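Local structure of mitochondrial edited mRNA stability factor 1 (Trypanosoma brucei, 6NL1) at residues A[192-203]-A[239-250]. The protein is a Nudix-family RNA-binding protein that probably processes the 5' ends of mitochondrial mRNAs and is thought to help stabilise edited transcripts. Numbering follows the deposited sequence.
Sequences AAIQQDPVYVRL and LPGKWTLLYERY. With SO4 (sulfate ion), chain B.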
loop_
_atom_site.group_PDB
_atom_site.type_symbol
_atom_site.label_atom_id
_atom_site.label_comp_id
_atom_site.label_asym_id
_atom_site.label_seq_id
_atom_site.Cartn_x
_atom_site.Cartn_y
_atom_site.Cartn_z
ATOM N N ALA A 192 0.796 -20.064 2.351
ATOM C CA ALA A 192 2.146 -19.508 2.323
ATOM C C ALA A 192 2.113 -18.025 2.656
ATOM O O ALA A 192 2.973 -17.518 3.380
ATOM C CB ALA A 192 2.797 -19.726 0.961
ATOM N N ALA A 193 1.115 -17.328 2.126
ATOM C CA ALA A 193 1.017 -15.892 2.341
ATOM C C ALA A 193 0.799 -15.533 3.816
ATOM O O ALA A 193 1.404 -14.590 4.321
ATOM C CB ALA A 193 -0.082 -15.287 1.471
ATOM N N ILE A 194 -0.072 -16.268 4.505
ATOM C CA ILE A 194 -0.343 -15.950 5.911
ATOM C C ILE A 194 0.831 -16.300 6.822
ATOM O O ILE A 194 0.806 -15.985 8.009
ATOM C CB ILE A 194 -1.638 -16.619 6.466
ATOM C CG1 ILE A 194 -1.500 -18.139 6.513
ATOM C CG2 ILE A 194 -2.846 -16.213 5.657
ATOM C CD1 ILE A 194 -2.673 -18.831 7.194
ATOM N N GLN A 195 1.844 -16.957 6.264
ATOM C CA GLN A 195 3.084 -17.231 6.987
ATOM C C GLN A 195 4.121 -16.175 6.645
ATOM O O GLN A 195 5.002 -15.874 7.442
ATOM C CB GLN A 195 3.623 -18.622 6.653
ATOM C CG GLN A 195 2.821 -19.756 7.277
ATOM C CD GLN A 195 3.291 -21.122 6.815
ATOM O OE1 GLN A 195 3.060 -21.520 5.670
ATOM N NE2 GLN A 195 3.954 -21.850 7.705
ATOM N N GLN A 196 4.028 -15.628 5.444
ATOM C CA GLN A 196 4.819 -14.465 5.110
ATOM C C GLN A 196 4.163 -13.304 5.841
ATOM O O GLN A 196 3.143 -13.464 6.519
ATOM C CB GLN A 196 4.833 -14.224 3.594
ATOM C CG GLN A 196 5.485 -15.335 2.771
ATOM C CD GLN A 196 5.218 -15.211 1.258
ATOM O OE1 GLN A 196 4.949 -14.123 0.737
ATOM N NE2 GLN A 196 5.290 -16.339 0.556
ATOM N N ASP A 197 4.752 -12.134 5.716
ATOM C CA ASP A 197 4.193 -10.934 6.313
ATOM C C ASP A 197 4.159 -9.882 5.201
ATOM O O ASP A 197 5.006 -8.991 5.161
ATOM C CB ASP A 197 5.100 -10.507 7.479
ATOM C CG ASP A 197 4.628 -9.242 8.190
ATOM O OD1 ASP A 197 3.421 -9.136 8.493
ATOM O OD2 ASP A 197 5.483 -8.360 8.463
ATOM N N PRO A 198 3.209 -10.015 4.255
ATOM C CA PRO A 198 3.151 -9.047 3.151
ATOM C C PRO A 198 2.923 -7.665 3.722
ATOM O O PRO A 198 2.087 -7.504 4.612
ATOM C CB PRO A 198 1.912 -9.485 2.346
ATOM C CG PRO A 198 1.645 -10.886 2.767
ATOM C CD PRO A 198 2.095 -10.974 4.201
ATOM N N VAL A 199 3.669 -6.683 3.236
ATOM C CA VAL A 199 3.576 -5.330 3.765
ATOM C C VAL A 199 3.765 -4.321 2.646
ATOM O O VAL A 199 4.194 -4.670 1.554
ATOM C CB VAL A 199 4.682 -5.075 4.820
ATOM C CG1 VAL A 199 4.486 -5.972 6.053
ATOM C CG2 VAL A 199 6.060 -5.303 4.193
ATOM N N TYR A 200 3.427 -3.072 2.927
ATOM C CA TYR A 200 3.866 -1.963 2.099
ATOM C C TYR A 200 5.330 -1.695 2.438
ATOM O O TYR A 200 5.775 -1.941 3.563
ATOM C CB TYR A 200 3.042 -0.714 2.413
ATOM C CG TYR A 200 1.655 -0.683 1.791
ATOM C CD1 TYR A 200 0.743 0.313 2.135
ATOM C CD2 TYR A 200 1.272 -1.619 0.837
ATOM C CE1 TYR A 200 -0.518 0.371 1.558
ATOM C CE2 TYR A 200 0.009 -1.576 0.248
ATOM C CZ TYR A 200 -0.880 -0.577 0.611
ATOM O OH TYR A 200 -2.135 -0.526 0.048
ATOM N N VAL A 201 6.079 -1.193 1.470
ATOM C CA VAL A 201 7.459 -0.808 1.709
ATOM C C VAL A 201 7.687 0.607 1.223
ATOM O O VAL A 201 7.081 1.043 0.237
ATOM C CB VAL A 201 8.475 -1.756 1.004
ATOM C CG1 VAL A 201 8.409 -3.134 1.623
ATOM C CG2 VAL A 201 8.234 -1.804 -0.534
ATOM N N ARG A 202 8.548 1.326 1.930
ATOM C CA ARG A 202 8.937 2.663 1.522
ATOM C C ARG A 202 10.460 2.712 1.584
ATOM O O ARG A 202 11.059 2.381 2.602
ATOM C CB ARG A 202 8.309 3.721 2.434
ATOM C CG ARG A 202 6.789 3.820 2.359
ATOM C CD ARG A 202 6.307 4.248 0.955
ATOM N NE ARG A 202 4.848 4.383 0.925
ATOM C CZ ARG A 202 4.007 3.418 0.554
ATOM N NH1 ARG A 202 4.464 2.227 0.175
ATOM N NH2 ARG A 202 2.701 3.640 0.559
ATOM N N LEU A 203 11.086 3.071 0.474
ATOM C CA LEU A 203 12.529 3.226 0.445
ATOM C C LEU A 203 12.805 4.716 0.423
ATOM O O LEU A 203 12.725 5.354 -0.623
ATOM C CB LEU A 203 13.156 2.528 -0.775
ATOM C CG LEU A 203 14.572 1.973 -0.552
ATOM C CD1 LEU A 203 15.136 1.278 -1.802
ATOM C CD2 LEU A 203 15.518 3.067 -0.077
ATOM N N LEU A 239 6.986 8.852 0.100
ATOM C CA LEU A 239 8.293 8.313 -0.250
ATOM C C LEU A 239 8.087 7.245 -1.342
ATOM O O LEU A 239 6.990 6.708 -1.493
ATOM C CB LEU A 239 8.961 7.686 0.990
ATOM C CG LEU A 239 9.122 8.577 2.231
ATOM C CD1 LEU A 239 9.799 7.835 3.405
ATOM C CD2 LEU A 239 9.903 9.831 1.882
ATOM N N PRO A 240 9.134 6.953 -2.121
ATOM C CA PRO A 240 9.028 5.895 -3.135
ATOM C C PRO A 240 8.780 4.549 -2.477
ATOM O O PRO A 240 9.179 4.349 -1.334
ATOM C CB PRO A 240 10.419 5.882 -3.784
ATOM C CG PRO A 240 11.005 7.245 -3.492
ATOM C CD PRO A 240 10.441 7.640 -2.152
ATOM N N GLY A 241 8.143 3.630 -3.193
ATOM C CA GLY A 241 7.978 2.284 -2.685
ATOM C C GLY A 241 6.544 1.831 -2.785
ATOM O O GLY A 241 5.629 2.638 -2.676
ATOM N N LYS A 242 6.350 0.537 -3.000
ATOM C CA LYS A 242 5.005 -0.004 -3.137
ATOM C C LYS A 242 4.722 -1.111 -2.129
ATOM O O LYS A 242 4.486 -0.822 -0.958
ATOM C CB LYS A 242 4.767 -0.495 -4.557
ATOM C CG LYS A 242 4.773 0.605 -5.623
ATOM C CD LYS A 242 4.441 -0.025 -6.987
ATOM C CE LYS A 242 4.622 0.933 -8.113
ATOM N NZ LYS A 242 4.326 0.274 -9.412
ATOM N N TRP A 243 4.749 -2.366 -2.582
ATOM C CA TRP A 243 4.475 -3.508 -1.707
ATOM C C TRP A 243 5.293 -4.756 -2.061
ATOM O O TRP A 243 5.824 -4.878 -3.167
ATOM C CB TRP A 243 2.978 -3.843 -1.707
ATOM C CG TRP A 243 2.479 -4.385 -3.025
ATOM C CD1 TRP A 243 2.493 -5.695 -3.435
ATOM C CD2 TRP A 243 1.907 -3.632 -4.108
ATOM N NE1 TRP A 243 1.958 -5.797 -4.707
ATOM C CE2 TRP A 243 1.595 -4.548 -5.139
ATOM C CE3 TRP A 243 1.623 -2.276 -4.303
ATOM C CZ2 TRP A 243 1.014 -4.149 -6.342
ATOM C CZ3 TRP A 243 1.041 -1.880 -5.496
ATOM C CH2 TRP A 243 0.752 -2.812 -6.506
ATOM N N THR A 244 5.389 -5.678 -1.109
ATOM C CA THR A 244 6.025 -6.971 -1.343
ATOM C C THR A 244 5.106 -7.900 -2.138
ATOM O O THR A 244 3.964 -8.134 -1.752
ATOM C CB THR A 244 6.340 -7.688 -0.016
ATOM O OG1 THR A 244 5.132 -7.814 0.744
ATOM C CG2 THR A 244 7.365 -6.903 0.816
ATOM N N LEU A 245 5.608 -8.426 -3.251
ATOM C CA LEU A 245 4.936 -9.513 -3.956
ATOM C C LEU A 245 5.007 -10.769 -3.089
ATOM O O LEU A 245 5.847 -10.866 -2.182
ATOM C CB LEU A 245 5.612 -9.772 -5.314
ATOM C CG LEU A 245 5.640 -8.596 -6.295
ATOM C CD1 LEU A 245 6.596 -8.857 -7.448
ATOM C CD2 LEU A 245 4.244 -8.313 -6.814
ATOM N N LEU A 246 4.130 -11.730 -3.348
ATOM C CA LEU A 246 4.228 -13.015 -2.665
ATOM C C LEU A 246 5.637 -13.581 -2.874
ATOM O O LEU A 246 6.176 -13.512 -3.980
ATOM C CB LEU A 246 3.169 -13.990 -3.195
ATOM C CG LEU A 246 1.704 -13.618 -2.931
ATOM C CD1 LEU A 246 0.755 -14.592 -3.604
ATOM C CD2 LEU A 246 1.430 -13.555 -1.434
ATOM N N TYR A 247 6.227 -14.104 -1.800
ATOM C CA TYR A 247 7.555 -14.728 -1.832
ATOM C C TYR A 247 8.712 -13.730 -1.917
ATOM O O TYR A 247 9.877 -14.123 -1.883
ATOM C CB TYR A 247 7.665 -15.758 -2.969
ATOM C CG TYR A 247 6.721 -16.925 -2.811
ATOM C CD1 TYR A 247 6.985 -17.941 -1.898
ATOM C CD2 TYR A 247 5.564 -17.012 -3.572
ATOM C CE1 TYR A 247 6.116 -19.011 -1.744
ATOM C CE2 TYR A 247 4.690 -18.077 -3.429
ATOM C CZ TYR A 247 4.970 -19.073 -2.512
ATOM O OH TYR A 247 4.109 -20.137 -2.362
ATOM N N GLU A 248 8.396 -12.444 -2.025
ATOM C CA GLU A 248 9.430 -11.424 -2.143
ATOM C C GLU A 248 9.906 -10.945 -0.765
ATOM O O GLU A 248 9.104 -10.723 0.142
ATOM C CB GLU A 248 8.912 -10.254 -2.975
ATOM C CG GLU A 248 9.981 -9.296 -3.452
ATOM C CD GLU A 248 9.416 -8.165 -4.290
ATOM O OE1 GLU A 248 8.262 -7.732 -4.041
ATOM O OE2 GLU A 248 10.124 -7.714 -5.210
ATOM N N ARG A 249 11.216 -10.813 -0.605
ATOM C CA ARG A 249 11.787 -10.266 0.627
ATOM C C ARG A 249 11.581 -8.748 0.686
ATOM O O ARG A 249 11.428 -8.098 -0.346
ATOM C CB ARG A 249 13.276 -10.609 0.721
ATOM C CG ARG A 249 13.564 -12.085 0.984
ATOM C CD ARG A 249 15.065 -12.391 1.031
ATOM N NE ARG A 249 15.788 -11.469 1.903
ATOM C CZ ARG A 249 15.827 -11.555 3.230
ATOM N NH1 ARG A 249 15.175 -12.528 3.858
ATOM N NH2 ARG A 249 16.514 -10.662 3.934
ATOM N N TYR A 250 11.583 -8.195 1.896
ATOM C CA TYR A 250 11.302 -6.771 2.127
ATOM C C TYR A 250 12.215 -5.813 1.365
ATOM O O TYR A 250 11.744 -4.926 0.645
ATOM C CB TYR A 250 11.380 -6.449 3.620
ATOM C CG TYR A 250 10.342 -7.160 4.442
ATOM C CD1 TYR A 250 10.600 -7.545 5.750
ATOM C CD2 TYR A 250 9.099 -7.450 3.908
ATOM C CE1 TYR A 250 9.637 -8.200 6.502
ATOM C CE2 TYR A 250 8.143 -8.098 4.644
ATOM C CZ TYR A 250 8.406 -8.469 5.935
ATOM O OH TYR A 250 7.430 -9.113 6.647
HETATM S S SO4 B . 4.923 7.360 3.396
HETATM O O1 SO4 B . 5.442 7.267 2.039
HETATM O O2 SO4 B . 3.764 6.473 3.481
HETATM O O3 SO4 B . 5.919 6.983 4.392
HETATM O O4 SO4 B . 4.525 8.739 3.670
HETATM O O HOH W 1 5.257 -11.576 0.588
#
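Gln196 brings its amide to Tyr247 tilted, planes 59° apart, with only NE2 over one ring face, 3.4 Å above it and offset toward the rim. OE1 takes the backbone N of Tyr247 at 2.8 Å in an almost straight hydrogen bond (175°). A water donates both to Gln196 OE1 and to Leu245 O, so OE1 is gripped twice and ties down the type II turn 245-248. Beside it Ala193 CB meets Leu246 CD2 at 3.7 Å. Farther along, Thr244 sends OG1 between its own backbone N and carbonyl carbon (chi1 56°), where it accepts from Val199 N at 3.1 Å; Thr244 N returns a bond to Val199 O. Val199 CG2 packs on Tyr250 CE2. Val201 N hydrogen-bonds to Lys242 O, and Leu203 N to Pro240 O. Arg202 bends at its second torsion, which lets NH1 hydrogen-bond to Val201 O at 2.9 Å, and that oxygen lies in the guanidinium plane. Arg202 NE bonds weakly to a sulfate that Leu239 N and Tyr292 also hold; Arg202 and Tyr292 are GDP-binding residues, so the anion probably marks part of the nucleotide pocket. Residues 240-244 run beside the start of strand 200-207, bridged at Tyr200 and Trp243, while helix 180-193 meets the turn through Ala193. Strand 290-296 pairs with Tyr200 and Arg202; helix 250-262 packs against Val201 and Pro240, and helix 120-129 against Pro198 and Trp243.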